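Local coordinates for protein VIN1 (Oscarella pearsei, PDB 6BFI) that probably binds actin filaments and may play a role in cell-cell adhesion, as a vinculin homologue from a sponge, at residues Pro2-Thr7 against Gly118-Leu123; Val137-Gln142 against Ala241-Ile246; Ser267-Ala272 against Cys430-Ala435; Arg506-Val511 against Lys601-Val606; Ser573-Glu578 against Ser597-Val602. All coordinates share one frame; numbering follows the deposited sequence.

Contact 1: Pro2-Thr7 against Gly118-Leu123; sequences PVKFHT and GMSDLL
The N-terminal lead-in to helix 8-32 runs alongside helix 102-145, with V3 and K4 meeting the helix at S120. It belongs to an all-helical vinculin-type fold, and between P2-T7 and G118-L123 the polar link is one backbone-to-side-chain hydrogen bond. K4 N donates to S120 OG at 3.0 Å, and the N-H...O angle of 139° makes the bond distinctly bent. The hydroxyl lies anti to its own backbone N (chi1 172°), which points OG at the lead-in. OG also sits 3.4 Å from V3 CA, while K4 CB passes at 3.9 Å from it. An alanine at S120 would probably leave K4 N without this acceptor and the backbone at V3-K4 less firmly held, although CB and its touch on V3 would remain. D121, one residue on, comes only loosely near, its OD1 4.4 Å from P2 O.

Beyond this helix face the N-terminal segment is held by other parts of the chain. K4 NZ bonds T252, whereas F5 O and the backbone of H6 both bond T183. V3 and F5 also touch L773 of helix 763-778, near the C-terminal end, the region that in vinculins forms the actin-binding tail. Within the segment, V3 O stands over one face of the F5 ring, offset toward the rim, and K4 CB meets the H6 ring at its edge. The apolar part of the contact is narrow: V3 CG2, the branch anti to the backbone N, touches S120 CB at 3.8 Å.

Contact 2: Val137-Gln142 against Ala241-Ile246; sequences VCRSVQ and AIEEII
C138, R139 and Q142 of helix 102-145 face I242, E243 and I246 of helix 224-249, an antiparallel pair within a helical bundle, with local axes 10.0 Å apart at 169°.

The apolar contacts form the floor. C138 CB packs on I246 CG1 at 3.6 Å, and its SG, anti to the carbonyl carbon (chi1 -60°), touches I245 CG2. I242 CG2 touches both C138 O and Q142 CB. I246 CD1 lies over one face of the R139 guanidinium and meets R139 CD at 3.6 Å, the two side chains crossing at about a right angle. The bundle continues with C138 and V141 on M171 of helix 154-178 and I245 on E194 of helix 185-215.

The polar contacts form a triangle. Q142 NE2 gives E243 OE2 a fairly straight bond of 3.0 Å (158°) on the anti lone pair, with amide and carboxylate nearly coplanar; NE2 also makes a weak bond to F239 O. Q142 OE1 takes R139 NH1 at 3.1 Å on an in-plane lone pair. R139 NH1 and E243 OE2 close the triangle as a salt bridge whose bond is weak and bent, and its modelled 2.5 Å is doubtfully short. An alanine at Q142 would probably leave R139 NH1 and E243 OE2 each without a neutral partner and their ends freer to turn.

Q142 thus links cation to anion, and the guanidinium and amide N-H would probably favour the charged form of E243.

Contact 3: Ser267-Ala272 against Cys430-Ala435; sequences SAASLA and CSDAVA
Two helix starts meet here, A269 CA lying 5.3 Å from S431 CA, with S267 and S431 each in the N-cap position of its helix, 268-283 and 432-449. The backbones approach at A269 N and C430 O, but their angle is too poor for a hydrogen bond. The carbonyl instead serves as a surface for small side chains: A269 CB rests 3.5 Å from C430 O, and A268 CB lies on the same oxygen at 3.9 Å. A268 CB also reaches toward C430 SG, a looser contact at 4.5 Å. Having only methyl groups, the two alanines let the first turn of helix 268-283 come down close to the C430-S431 backbone.

The polar contact belongs to S267 and D432. S267 OG is 3.1 Å from D432 OD1, and S267 CB stands close beside the same oxygen. D432 CG is anti to its carbonyl carbon (chi1 -59°), and from there the carboxylate extends to the serine. S267 OG also pairs with S270 OG at 3.2 Å, where either hydroxyl may be the donor; the single proton of S267 therefore has two possible acceptors, and the bond to D432 is not settled.

Around the pair, C430 and V434 pack on V493 of helix 466-493, while S431 and A433 touch N755 and Q758 of helix 750-760. Because D432 opens its own helix and faces the start of another, both helix N-termini would tend to favour its negative charge.

Contact 4: Arg506-Val511 against Lys601-Val606; sequences RIQADV and KVVEGV
V603 of helix 589-615 points at the flank of helix 496-519, where it meets I507, Q508 and V511. The two segments run antiparallel, with axes 10.1 Å apart at 174°, side by side as in the helical bundles of the vinculin family. Across them the contact is wholly apolar.

From V603 CB, which is directed at the opposite helix, the side chain divides into two methyl branches. CG1, anti to the backbone N (chi1 166°), takes the outer course to Q508 and lies 4.2 Å from its CG, the two side chains crossing at about a right angle. Q508 thus offers its aliphatic stem, not its amide. CG2, anti to the carbonyl carbon, does most of the packing: it meets V511 CG2 at 3.8 Å and lies almost as near V511 CB and CG1, so that it sits over the whole isopropyl group. The same methyl is 4.0 Å from I507 CG2, and here the two side chains slide past each other in opposite directions. One methyl of V603 is thereby shared by residues on successive turns of the facing helix.

A turn further along, the longer arm of I507 ends on V606, tip to tip, with I507 CD1 3.7 Å from V606 CG2.

Helix 524-550 flanks helix 496-519 and extends this packing. Its Q537 touches I507 and donates a hydrogen bond to D510 OD2, V534 packs on V511, and K530 lies against D510, so the paired helices 496-519 and 589-615 form part of a larger multi-helix bundle.

Contact 5: Ser573-Glu578 against Ser597-Val602; sequences SPMVIE and SSADKV
P574 and M575, on the first turn of helix 572-584, lead the approach to S598 of helix 589-615, the next helix in the chain. The pair forms an antiparallel hairpin with local axes 8.5 Å apart and a signed crossing angle of -151°. P574 contributes little, its O standing 4.3 Å from S598 OG. M575 carries the contact. Its CA lies 3.6 Å from S598 CB, a closeness that the small serine permits, and its CB touches V602 CG2 at 4.0 Å. With CG anti to the backbone N (chi1 -170°), the chain leads onto A599, placing CG 3.5 Å from A599 N and near its CA and CB. Further on, E578 brings its aliphatic CG to 3.7 Å from S598 OG, a van der Waals touch; that hydroxyl is hydrogen-bonded to K594 O one turn back in its own helix.

M575 and E578 also touch F595, which adds to the packing within the pair. Helix 524-550 covers one side of the hairpin, V576 packing on its A535 and V602 on its A538. Away from helix 572-584, D600 forms a salt bridge with K515 of helix 496-519.

Along the chain, contacts 1, 2 and 3 follow in series, while contacts 4 and 5 both end on helix 589-615. Contacts 1 and 2 share helix 102-145, their centres about 25 Å apart without touching. Contact 3 lies nearest the middle of the molecule, about 10 Å from the chain centre and 33 Å from both contact 2 and contact 4. Contacts 4 and 5 are neighbours, with centres about 10 Å apart; they share K601 and V602 and join where V511 CG1 meets A599 CB at 3.7 Å. Contacts 1 and 5 lie about 69 Å apart across the centre. Helices 102-145 and 589-615 each serve two contacts, tying separate parts of a large, mostly helical, strandless chain into bundles.

Contact 1: Pro2-Thr7 against Gly118-Leu123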
# COMPACT_ATOMS: atom_id res chain seq x y z
N PRO A 2 3.54 8.84 27.66
CA PRO A 2 4.75 8.50 26.91
C PRO A 2 5.23 9.67 26.06
O PRO A 2 4.49 10.60 25.74
CB PRO A 2 4.31 7.32 26.03
CG PRO A 2 3.04 6.82 26.65
CD PRO A 2 2.39 8.02 27.25
N VAL A 3 6.51 9.59 25.68
CA VAL A 3 7.09 10.60 24.80
C VAL A 3 6.44 10.51 23.43
O VAL A 3 6.08 9.42 22.96
CB VAL A 3 8.62 10.43 24.72
CG1 VAL A 3 8.99 9.05 24.17
CG2 VAL A 3 9.25 11.54 23.89
N LYS A 4 6.26 11.66 22.79
CA LYS A 4 5.57 11.75 21.51
C LYS A 4 6.48 12.37 20.46
O LYS A 4 7.31 13.24 20.76
CB LYS A 4 4.28 12.57 21.63
CG LYS A 4 3.26 12.00 22.60
CD LYS A 4 2.73 10.66 22.11
CE LYS A 4 1.67 10.11 23.04
NZ LYS A 4 1.07 8.85 22.52
N PHE A 5 6.30 11.92 19.21
CA PHE A 5 7.01 12.51 18.07
C PHE A 5 6.17 12.46 16.80
O PHE A 5 6.71 12.32 15.70
CB PHE A 5 8.36 11.83 17.83
CG PHE A 5 8.53 10.52 18.55
CD1 PHE A 5 7.84 9.39 18.14
CD2 PHE A 5 9.38 10.43 19.64
CE1 PHE A 5 8.00 8.19 18.81
CE2 PHE A 5 9.54 9.23 20.31
CZ PHE A 5 8.85 8.11 19.89
N HIS A 6 4.84 12.58 16.94
CA HIS A 6 3.93 12.58 15.80
C HIS A 6 3.89 13.92 15.09
O HIS A 6 3.14 14.07 14.12
CB HIS A 6 2.52 12.20 16.26
CG HIS A 6 1.98 13.07 17.35
ND1 HIS A 6 1.04 14.06 17.12
CD2 HIS A 6 2.25 13.12 18.67
CE1 HIS A 6 0.76 14.67 18.25
NE2 HIS A 6 1.48 14.12 19.21
N THR A 7 4.69 14.89 15.53
CA THR A 7 4.66 16.25 15.02
C THR A 7 6.08 16.71 14.74
O THR A 7 7.00 16.41 15.51
CB THR A 7 3.96 17.18 16.03
OG1 THR A 7 2.54 17.17 15.80
CG2 THR A 7 4.47 18.60 15.94
N GLY A 118 9.25 15.35 30.01
CA GLY A 118 8.66 16.62 30.39
C GLY A 118 8.49 17.57 29.23
O GLY A 118 7.44 18.21 29.09
N MET A 119 9.52 17.69 28.38
CA MET A 119 9.37 18.49 27.16
C MET A 119 8.26 17.92 26.29
O MET A 119 7.44 18.68 25.74
CB MET A 119 10.69 18.54 26.39
CG MET A 119 11.69 19.53 26.95
SD MET A 119 13.29 19.47 26.10
CE MET A 119 13.49 21.18 25.61
N SER A 120 8.21 16.59 26.16
CA SER A 120 7.14 15.97 25.38
C SER A 120 5.77 16.39 25.88
O SER A 120 4.91 16.80 25.09
CB SER A 120 7.28 14.45 25.42
OG SER A 120 6.15 13.84 24.81
N ASP A 121 5.53 16.30 27.19
CA ASP A 121 4.23 16.68 27.73
C ASP A 121 3.97 18.17 27.54
O ASP A 121 2.84 18.58 27.23
CB ASP A 121 4.14 16.30 29.21
CG ASP A 121 4.28 14.81 29.43
OD1 ASP A 121 3.94 14.03 28.51
OD2 ASP A 121 4.71 14.41 30.53
N LEU A 122 5.01 19.00 27.72
CA LEU A 122 4.86 20.44 27.55
C LEU A 122 4.35 20.78 26.16
O LEU A 122 3.42 21.58 26.01
CB LEU A 122 6.20 21.13 27.81
CG LEU A 122 6.26 22.03 29.04
CD1 LEU A 122 7.55 22.84 29.04
CD2 LEU A 122 5.05 22.95 29.08
N LEU A 123 4.94 20.18 25.13
CA LEU A 123 4.42 20.40 23.78
C LEU A 123 3.09 19.68 23.56
O LEU A 123 2.30 20.11 22.71
CB LEU A 123 5.45 19.96 22.75
CG LEU A 123 6.78 20.73 22.77
CD1 LEU A 123 7.85 20.01 21.98
CD2 LEU A 123 6.58 22.14 22.25

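Contact 2: Val137-Gln142 against Ala241-Ile246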
# COMPACT_ATOMS: atom_id res chain seq x y z
N VAL A 137 -14.34 22.04 15.23
CA VAL A 137 -14.84 22.51 13.93
C VAL A 137 -15.48 21.37 13.15
O VAL A 137 -16.62 21.46 12.67
CB VAL A 137 -13.71 23.18 13.13
CG1 VAL A 137 -14.14 23.41 11.69
CG2 VAL A 137 -13.30 24.49 13.79
N CYS A 138 -14.74 20.26 13.00
CA CYS A 138 -15.24 19.12 12.24
C CYS A 138 -16.57 18.61 12.79
O CYS A 138 -17.46 18.22 12.03
CB CYS A 138 -14.20 17.99 12.23
SG CYS A 138 -12.61 18.43 11.50
N ARG A 139 -16.71 18.60 14.12
CA ARG A 139 -17.97 18.19 14.73
C ARG A 139 -19.09 19.15 14.38
O ARG A 139 -20.21 18.72 14.09
CB ARG A 139 -17.82 18.09 16.25
CG ARG A 139 -17.01 16.90 16.74
CD ARG A 139 -17.60 15.57 16.28
NE ARG A 139 -17.09 14.46 17.07
CZ ARG A 139 -17.26 13.18 16.76
NH1 ARG A 139 -17.92 12.84 15.66
NH2 ARG A 139 -16.76 12.23 17.55
N SER A 140 -18.81 20.46 14.38
CA SER A 140 -19.86 21.43 14.05
C SER A 140 -20.37 21.22 12.63
O SER A 140 -21.58 21.09 12.40
CB SER A 140 -19.35 22.86 14.24
OG SER A 140 -18.42 23.21 13.24
N VAL A 141 -19.45 21.16 11.65
CA VAL A 141 -19.89 21.01 10.27
C VAL A 141 -20.56 19.65 10.06
O VAL A 141 -21.58 19.54 9.36
CB VAL A 141 -18.72 21.24 9.30
CG1 VAL A 141 -17.54 20.37 9.68
CG2 VAL A 141 -19.14 20.97 7.87
N GLN A 142 -20.01 18.61 10.68
CA GLN A 142 -20.62 17.28 10.57
C GLN A 142 -22.04 17.28 11.11
O GLN A 142 -22.94 16.67 10.52
CB GLN A 142 -19.76 16.26 11.31
CG GLN A 142 -20.26 14.84 11.21
CD GLN A 142 -19.51 13.90 12.12
OE1 GLN A 142 -19.15 14.26 13.24
NE2 GLN A 142 -19.27 12.69 11.64
N ALA A 241 -16.49 10.35 5.97
CA ALA A 241 -15.20 10.99 5.71
C ALA A 241 -14.80 11.92 6.84
O ALA A 241 -13.64 11.93 7.27
CB ALA A 241 -15.25 11.75 4.38
N ILE A 242 -15.74 12.72 7.35
CA ILE A 242 -15.42 13.63 8.43
C ILE A 242 -15.11 12.86 9.71
O ILE A 242 -14.23 13.26 10.50
CB ILE A 242 -16.56 14.65 8.63
CG1 ILE A 242 -16.69 15.54 7.40
CG2 ILE A 242 -16.31 15.51 9.87
CD1 ILE A 242 -17.78 16.60 7.52
N GLU A 243 -15.81 11.75 9.95
CA GLU A 243 -15.48 10.89 11.08
C GLU A 243 -14.03 10.42 11.00
O GLU A 243 -13.29 10.46 11.99
CB GLU A 243 -16.41 9.68 11.12
CG GLU A 243 -17.74 9.92 11.82
CD GLU A 243 -17.58 10.09 13.31
OE1 GLU A 243 -16.93 9.24 13.94
OE2 GLU A 243 -18.12 11.08 13.86
N GLU A 244 -13.60 9.98 9.81
CA GLU A 244 -12.23 9.50 9.66
C GLU A 244 -11.23 10.63 9.83
O GLU A 244 -10.17 10.43 10.43
CB GLU A 244 -12.06 8.82 8.30
CG GLU A 244 -10.73 8.10 8.12
CD GLU A 244 -10.60 6.86 8.99
OE1 GLU A 244 -11.61 6.45 9.60
OE2 GLU A 244 -9.50 6.29 9.05
N ILE A 245 -11.54 11.82 9.32
CA ILE A 245 -10.68 12.98 9.56
C ILE A 245 -10.52 13.21 11.05
O ILE A 245 -9.41 13.46 11.54
CB ILE A 245 -11.24 14.23 8.85
CG1 ILE A 245 -10.85 14.23 7.38
CG2 ILE A 245 -10.74 15.50 9.52
CD1 ILE A 245 -11.41 15.40 6.60
N ILE A 246 -11.62 13.12 11.81
CA ILE A 246 -11.55 13.32 13.25
C ILE A 246 -10.70 12.24 13.90
O ILE A 246 -9.93 12.52 14.83
CB ILE A 246 -12.97 13.37 13.85
CG1 ILE A 246 -13.72 14.60 13.34
CG2 ILE A 246 -12.91 13.38 15.38
CD1 ILE A 246 -15.17 14.66 13.78

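Contact 3: Ser267-Ala272 against Cys430-Ala435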
# COMPACT_ATOMS: atom_id res chain seq x y z
N SER A 267 -0.81 -13.50 2.34
CA SER A 267 -1.13 -12.49 1.36
C SER A 267 -0.71 -12.97 -0.03
O SER A 267 -0.23 -14.09 -0.21
CB SER A 267 -0.45 -11.16 1.72
OG SER A 267 0.96 -11.31 1.72
N ALA A 268 -0.88 -12.10 -1.03
CA ALA A 268 -0.47 -12.44 -2.38
C ALA A 268 1.04 -12.49 -2.50
O ALA A 268 1.60 -13.41 -3.12
CB ALA A 268 -1.06 -11.45 -3.38
N ALA A 269 1.73 -11.50 -1.92
CA ALA A 269 3.19 -11.50 -1.95
C ALA A 269 3.77 -12.68 -1.18
O ALA A 269 4.83 -13.21 -1.55
CB ALA A 269 3.72 -10.18 -1.38
N SER A 270 3.10 -13.11 -0.11
CA SER A 270 3.56 -14.28 0.63
C SER A 270 3.26 -15.57 -0.11
O SER A 270 4.01 -16.54 0.02
CB SER A 270 2.93 -14.31 2.02
OG SER A 270 3.35 -13.20 2.80
N LEU A 271 2.18 -15.60 -0.89
CA LEU A 271 1.92 -16.75 -1.75
C LEU A 271 2.99 -16.86 -2.83
O LEU A 271 3.54 -17.94 -3.06
CB LEU A 271 0.53 -16.65 -2.37
CG LEU A 271 -0.63 -17.13 -1.51
CD1 LEU A 271 -1.96 -16.75 -2.14
CD2 LEU A 271 -0.55 -18.64 -1.30
N ALA A 272 3.30 -15.74 -3.50
CA ALA A 272 4.36 -15.75 -4.50
C ALA A 272 5.69 -16.16 -3.88
O ALA A 272 6.43 -16.98 -4.45
CB ALA A 272 4.47 -14.37 -5.15
N CYS A 430 1.12 -9.28 -6.15
CA CYS A 430 1.41 -7.88 -5.89
C CYS A 430 1.81 -7.67 -4.43
O CYS A 430 1.50 -8.48 -3.56
CB CYS A 430 0.20 -7.01 -6.24
SG CYS A 430 -1.33 -7.48 -5.42
N SER A 431 2.51 -6.57 -4.18
CA SER A 431 2.90 -6.23 -2.82
C SER A 431 1.67 -5.93 -1.98
O SER A 431 0.56 -5.72 -2.48
CB SER A 431 3.85 -5.04 -2.81
OG SER A 431 3.18 -3.85 -3.18
N ASP A 432 1.88 -5.91 -0.66
CA ASP A 432 0.77 -5.69 0.27
C ASP A 432 0.16 -4.30 0.11
O ASP A 432 -1.04 -4.12 0.33
CB ASP A 432 1.25 -5.90 1.71
CG ASP A 432 1.80 -7.29 1.94
OD1 ASP A 432 1.18 -8.27 1.48
OD2 ASP A 432 2.88 -7.40 2.57
N ALA A 433 0.98 -3.31 -0.26
CA ALA A 433 0.46 -1.96 -0.43
C ALA A 433 -0.45 -1.87 -1.64
O ALA A 433 -1.58 -1.36 -1.55
CB ALA A 433 1.63 -0.97 -0.54
N VAL A 434 0.02 -2.37 -2.79
CA VAL A 434 -0.81 -2.41 -3.99
C VAL A 434 -2.07 -3.23 -3.75
O VAL A 434 -3.14 -2.90 -4.28
CB VAL A 434 0.01 -2.95 -5.18
CG1 VAL A 434 -0.81 -2.90 -6.47
CG2 VAL A 434 1.31 -2.17 -5.34
N ALA A 435 -1.97 -4.30 -2.96
CA ALA A 435 -3.15 -5.11 -2.66
C ALA A 435 -4.17 -4.32 -1.85
O ALA A 435 -5.36 -4.31 -2.17
CB ALA A 435 -2.74 -6.39 -1.93

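Contact 4: Arg506-Val511 against Lys601-Val606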
# COMPACT_ATOMS: atom_id res chain seq x y z
N ARG A 506 -8.22 -14.78 -28.30
CA ARG A 506 -9.65 -14.47 -28.34
C ARG A 506 -9.99 -13.59 -29.53
O ARG A 506 -11.01 -13.80 -30.19
CB ARG A 506 -10.07 -13.80 -27.02
CG ARG A 506 -10.08 -14.75 -25.83
CD ARG A 506 -10.09 -14.01 -24.51
NE ARG A 506 -11.35 -14.14 -23.79
CZ ARG A 506 -12.19 -13.14 -23.54
NH1 ARG A 506 -11.89 -11.91 -23.95
NH2 ARG A 506 -13.31 -13.36 -22.88
N ILE A 507 -9.15 -12.60 -29.82
CA ILE A 507 -9.38 -11.74 -30.98
C ILE A 507 -9.26 -12.54 -32.27
O ILE A 507 -10.00 -12.31 -33.23
CB ILE A 507 -8.42 -10.54 -30.96
CG1 ILE A 507 -8.87 -9.52 -29.91
CG2 ILE A 507 -8.34 -9.88 -32.33
CD1 ILE A 507 -7.90 -8.37 -29.73
N GLN A 508 -8.35 -13.52 -32.31
CA GLN A 508 -8.24 -14.38 -33.49
C GLN A 508 -9.52 -15.17 -33.70
O GLN A 508 -10.05 -15.24 -34.82
CB GLN A 508 -7.05 -15.32 -33.36
CG GLN A 508 -5.71 -14.70 -33.72
CD GLN A 508 -4.57 -15.70 -33.63
OE1 GLN A 508 -4.79 -16.91 -33.67
NE2 GLN A 508 -3.35 -15.20 -33.50
N ALA A 509 -10.04 -15.78 -32.64
CA ALA A 509 -11.27 -16.57 -32.77
C ALA A 509 -12.46 -15.70 -33.16
O ALA A 509 -13.26 -16.08 -34.02
CB ALA A 509 -11.55 -17.32 -31.46
N ASP A 510 -12.59 -14.53 -32.54
CA ASP A 510 -13.74 -13.67 -32.82
C ASP A 510 -13.66 -13.06 -34.21
O ASP A 510 -14.68 -12.90 -34.88
CB ASP A 510 -13.85 -12.58 -31.76
CG ASP A 510 -14.31 -13.12 -30.41
OD1 ASP A 510 -14.89 -14.22 -30.39
OD2 ASP A 510 -14.08 -12.44 -29.39
N VAL A 511 -12.45 -12.72 -34.67
CA VAL A 511 -12.29 -12.21 -36.03
C VAL A 511 -12.56 -13.31 -37.04
O VAL A 511 -13.17 -13.07 -38.09
CB VAL A 511 -10.89 -11.60 -36.21
CG1 VAL A 511 -10.57 -11.41 -37.69
CG2 VAL A 511 -10.80 -10.27 -35.48
N LYS A 601 -6.12 -6.80 -40.42
CA LYS A 601 -5.19 -5.75 -40.03
C LYS A 601 -5.22 -5.53 -38.53
O LYS A 601 -4.18 -5.31 -37.90
CB LYS A 601 -5.50 -4.46 -40.78
CG LYS A 601 -4.30 -3.54 -40.95
CD LYS A 601 -3.30 -4.13 -41.93
CE LYS A 601 -1.87 -3.78 -41.54
NZ LYS A 601 -1.67 -2.31 -41.40
N VAL A 602 -6.42 -5.58 -37.93
CA VAL A 602 -6.52 -5.50 -36.47
C VAL A 602 -5.72 -6.63 -35.82
O VAL A 602 -4.89 -6.39 -34.93
CB VAL A 602 -8.00 -5.54 -36.04
CG1 VAL A 602 -8.09 -5.66 -34.52
CG2 VAL A 602 -8.73 -4.30 -36.53
N VAL A 603 -5.96 -7.87 -36.26
CA VAL A 603 -5.23 -9.01 -35.71
C VAL A 603 -3.72 -8.79 -35.80
O VAL A 603 -2.98 -9.04 -34.85
CB VAL A 603 -5.65 -10.31 -36.42
CG1 VAL A 603 -4.67 -11.44 -36.10
CG2 VAL A 603 -7.06 -10.71 -36.03
N GLU A 604 -3.26 -8.28 -36.95
CA GLU A 604 -1.83 -8.05 -37.12
C GLU A 604 -1.31 -6.99 -36.15
O GLU A 604 -0.21 -7.13 -35.60
CB GLU A 604 -1.54 -7.65 -38.57
CG GLU A 604 -0.09 -7.84 -38.98
CD GLU A 604 0.60 -6.53 -39.31
OE1 GLU A 604 -0.09 -5.50 -39.40
OE2 GLU A 604 1.84 -6.54 -39.47
N GLY A 605 -2.09 -5.94 -35.91
CA GLY A 605 -1.67 -4.93 -34.95
C GLY A 605 -1.55 -5.48 -33.54
O GLY A 605 -0.57 -5.21 -32.83
N VAL A 606 -2.55 -6.27 -33.11
CA VAL A 606 -2.47 -6.91 -31.80
C VAL A 606 -1.23 -7.79 -31.72
O VAL A 606 -0.50 -7.78 -30.71
CB VAL A 606 -3.75 -7.71 -31.51
CG1 VAL A 606 -3.58 -8.56 -30.26
CG2 VAL A 606 -4.94 -6.77 -31.36

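Contact 5: Ser573-Glu578 against Ser597-Val602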
# COMPACT_ATOMS: atom_id res chain seq x y z
N SER A 573 -11.03 1.76 -36.25
CA SER A 573 -12.18 2.45 -36.84
C SER A 573 -12.47 2.01 -38.27
O SER A 573 -13.64 1.71 -38.57
CB SER A 573 -11.98 3.96 -36.75
OG SER A 573 -11.92 4.39 -35.40
N PRO A 574 -11.50 1.97 -39.19
CA PRO A 574 -11.83 1.52 -40.56
C PRO A 574 -12.47 0.14 -40.59
O PRO A 574 -13.35 -0.12 -41.42
CB PRO A 574 -10.47 1.54 -41.27
CG PRO A 574 -9.66 2.52 -40.52
CD PRO A 574 -10.08 2.35 -39.09
N MET A 575 -12.05 -0.76 -39.70
CA MET A 575 -12.66 -2.08 -39.64
C MET A 575 -14.14 -1.99 -39.29
O MET A 575 -14.98 -2.66 -39.90
CB MET A 575 -11.91 -2.95 -38.63
CG MET A 575 -12.28 -4.43 -38.66
SD MET A 575 -13.67 -4.84 -37.59
CE MET A 575 -13.12 -4.17 -36.02
N VAL A 576 -14.48 -1.15 -38.31
CA VAL A 576 -15.87 -1.02 -37.89
C VAL A 576 -16.71 -0.39 -39.00
O VAL A 576 -17.83 -0.84 -39.28
CB VAL A 576 -15.96 -0.22 -36.58
CG1 VAL A 576 -17.41 0.05 -36.22
CG2 VAL A 576 -15.27 -0.97 -35.46
N ILE A 577 -16.19 0.66 -39.65
CA ILE A 577 -16.98 1.29 -40.70
C ILE A 577 -17.13 0.36 -41.90
O ILE A 577 -18.14 0.41 -42.60
CB ILE A 577 -16.37 2.65 -41.11
CG1 ILE A 577 -15.14 2.48 -42.00
CG2 ILE A 577 -16.03 3.47 -39.87
CD1 ILE A 577 -14.65 3.78 -42.60
N GLU A 578 -16.15 -0.52 -42.14
CA GLU A 578 -16.32 -1.52 -43.19
C GLU A 578 -17.36 -2.55 -42.80
O GLU A 578 -18.13 -3.02 -43.65
CB GLU A 578 -14.98 -2.19 -43.52
CG GLU A 578 -13.94 -1.29 -44.17
CD GLU A 578 -14.38 -0.73 -45.51
OE1 GLU A 578 -15.25 -1.34 -46.18
OE2 GLU A 578 -13.86 0.34 -45.90
N SER A 597 -10.15 -7.89 -44.78
CA SER A 597 -8.79 -7.36 -44.75
C SER A 597 -8.59 -6.41 -43.57
O SER A 597 -7.52 -6.39 -42.95
CB SER A 597 -8.46 -6.66 -46.07
OG SER A 597 -8.62 -7.54 -47.16
N SER A 598 -9.61 -5.61 -43.25
CA SER A 598 -9.50 -4.68 -42.13
C SER A 598 -9.39 -5.42 -40.80
O SER A 598 -8.54 -5.09 -39.95
CB SER A 598 -10.70 -3.73 -42.12
OG SER A 598 -10.76 -2.96 -43.31
N ALA A 599 -10.23 -6.44 -40.60
CA ALA A 599 -10.15 -7.23 -39.38
C ALA A 599 -8.81 -7.95 -39.27
O ALA A 599 -8.20 -7.99 -38.19
CB ALA A 599 -11.31 -8.23 -39.33
N ASP A 600 -8.33 -8.52 -40.38
CA ASP A 600 -6.99 -9.09 -40.38
C ASP A 600 -5.93 -8.06 -40.01
O ASP A 600 -4.95 -8.39 -39.34
CB ASP A 600 -6.68 -9.70 -41.75
CG ASP A 600 -7.52 -10.93 -42.05
OD1 ASP A 600 -7.91 -11.64 -41.10
OD2 ASP A 600 -7.79 -11.20 -43.25
N LYS A 601 -6.12 -6.80 -40.42
CA LYS A 601 -5.19 -5.75 -40.03
C LYS A 601 -5.22 -5.53 -38.53
O LYS A 601 -4.18 -5.31 -37.90
CB LYS A 601 -5.50 -4.46 -40.78
CG LYS A 601 -4.30 -3.54 -40.95
CD LYS A 601 -3.30 -4.13 -41.93
CE LYS A 601 -1.87 -3.78 -41.54
NZ LYS A 601 -1.67 -2.31 -41.40
N VAL A 602 -6.42 -5.58 -37.93
CA VAL A 602 -6.52 -5.50 -36.47
C VAL A 602 -5.72 -6.63 -35.82
O VAL A 602 -4.89 -6.39 -34.93
CB VAL A 602 -8.00 -5.54 -36.04
CG1 VAL A 602 -8.09 -5.66 -34.52
CG2 VAL A 602 -8.73 -4.30 -36.53